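Long-range contact in beta-hydroxyacid dehydrogenase, 3-hydroxyisobutyrate dehydrogenase (PDB 6GRL), which is an S-selective imine reductase linked to reductive amination and probably uses NADP(H) as its cofactor: residues P22-G27 with E75-V80. Sequence-based numbering, arbitrary orientation.
Sequences PVTVLG and EASRFV
Thr24 and Val80 pair in parallel register, CA to CA 4.7 Å, where strand 23-26 runs beside the start of strand 79-82. Thr24 N donates to Phe79 O at 2.9 Å, with the N-H pointing almost straight at the oxygen (167°). At the strand entrance, water 1 bridges Pro22 O and Arg78 N. Val23 and Phe79 lie side by side on one face of the sheet. In one of two Val23 conformers, CG1 is anti to the backbone N (chi1 176°). Both methyls, CG1 and CG2, then reach Phe79 CD2 at 3.9 Å, CG1 at the ring edge and in its plane. Helix 156-166 also packs on Phe79. On the other face, Leu26 and Val80 meet at an angle, CD1 to CG1 at 4.1 Å. Thr24 points to this face too. Ser77 OG, from the preceding loop, lies 2.7 Å from Thr24 OG1, close enough for a hydrogen bond, though Ser77 has two conformers. Ser77 CB packs on Pro22 CB at 3.8 Å. Strands 23-26 and 79-82 are neighbours in the 3-2-1-4 order of a Rossmann fold. Gly27 begins a probable GxGxxG dinucleotide-binding turn. Backbone bonding thus joins the strands, apolar side chains pack on both faces, and Thr24 OG1 bonds Ala73 O in the last turn of helix 70-74.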
# COMPACT_ATOMS: atom_id res chain seq x y z
N PRO A 22 10.07 18.28 -18.01
CA PRO A 22 8.92 17.72 -18.74
C PRO A 22 8.53 16.36 -18.18
O PRO A 22 9.39 15.58 -17.76
CB PRO A 22 9.43 17.61 -20.18
CG PRO A 22 10.55 18.61 -20.27
CD PRO A 22 11.20 18.59 -18.91
N VAL A 23 7.23 16.09 -18.17
CA VAL A 23 6.69 14.86 -17.61
C VAL A 23 5.64 14.31 -18.57
O VAL A 23 4.85 15.07 -19.15
CB VAL A 23 6.07 15.09 -16.21
CG1 VAL A 23 5.43 13.81 -15.69
CG2 VAL A 23 7.12 15.59 -15.24
N THR A 24 5.64 12.99 -18.75
CA THR A 24 4.61 12.30 -19.51
C THR A 24 3.79 11.45 -18.55
O THR A 24 4.36 10.75 -17.71
CB THR A 24 5.22 11.42 -20.60
OG1 THR A 24 5.77 12.24 -21.64
CG2 THR A 24 4.17 10.49 -21.20
N VAL A 25 2.47 11.53 -18.66
CA VAL A 25 1.55 10.72 -17.86
C VAL A 25 0.77 9.81 -18.81
O VAL A 25 0.07 10.30 -19.70
CB VAL A 25 0.60 11.58 -17.02
CG1 VAL A 25 -0.36 10.69 -16.23
CG2 VAL A 25 1.38 12.48 -16.08
N LEU A 26 0.91 8.50 -18.62
CA LEU A 26 0.15 7.51 -19.37
C LEU A 26 -1.00 7.01 -18.50
O LEU A 26 -0.77 6.35 -17.48
CB LEU A 26 1.04 6.35 -19.80
CG LEU A 26 2.26 6.68 -20.66
CD1 LEU A 26 3.04 5.41 -20.97
CD2 LEU A 26 1.84 7.38 -21.94
N GLY A 27 -2.23 7.33 -18.91
CA GLY A 27 -3.40 6.91 -18.16
C GLY A 27 -4.10 8.08 -17.51
O GLY A 27 -3.53 8.77 -16.66
N GLU A 75 7.95 10.01 -26.18
CA GLU A 75 8.96 10.80 -26.88
C GLU A 75 9.00 12.25 -26.41
O GLU A 75 9.96 12.96 -26.74
CB GLU A 75 8.70 10.76 -28.39
CG GLU A 75 9.05 9.43 -29.03
CD GLU A 75 8.61 9.34 -30.48
OE1 GLU A 75 7.92 10.27 -30.96
OE2 GLU A 75 8.96 8.34 -31.15
N ALA A 76 8.01 12.70 -25.65
CA ALA A 76 7.94 14.10 -25.25
C ALA A 76 8.76 14.41 -24.00
O ALA A 76 9.09 15.58 -23.78
CB ALA A 76 6.49 14.50 -25.00
N SER A 77 9.11 13.42 -23.19
CA SER A 77 9.77 13.68 -21.91
C SER A 77 10.70 12.53 -21.56
O SER A 77 10.55 11.41 -22.05
CB SER A 77 8.75 13.88 -20.78
OG SER A 77 7.49 14.31 -21.27
N ARG A 78 11.66 12.83 -20.68
CA ARG A 78 12.51 11.81 -20.10
C ARG A 78 11.83 11.11 -18.93
O ARG A 78 12.10 9.94 -18.66
CB ARG A 78 13.84 12.42 -19.64
CG ARG A 78 14.73 11.49 -18.83
CD ARG A 78 16.01 12.18 -18.40
NE ARG A 78 16.94 11.24 -17.78
CZ ARG A 78 17.17 11.15 -16.47
NH1 ARG A 78 16.53 11.96 -15.64
NH2 ARG A 78 18.03 10.27 -16.01
N PHE A 79 10.93 11.81 -18.24
CA PHE A 79 10.26 11.32 -17.04
C PHE A 79 8.86 10.84 -17.44
O PHE A 79 8.02 11.65 -17.85
CB PHE A 79 10.20 12.43 -16.00
CG PHE A 79 9.86 11.97 -14.61
CD1 PHE A 79 10.80 11.33 -13.83
CD2 PHE A 79 8.60 12.20 -14.08
CE1 PHE A 79 10.49 10.91 -12.55
CE2 PHE A 79 8.29 11.79 -12.80
CZ PHE A 79 9.23 11.14 -12.04
N VAL A 80 8.62 9.54 -17.31
CA VAL A 80 7.36 8.93 -17.75
C VAL A 80 6.69 8.30 -16.53
O VAL A 80 7.26 7.41 -15.89
CB VAL A 80 7.58 7.88 -18.84
CG1 VAL A 80 6.26 7.24 -19.25
CG2 VAL A 80 8.28 8.50 -20.05
O HOH W 1 11.81 15.11 -18.51
O HOH W 2 6.16 16.62 -21.88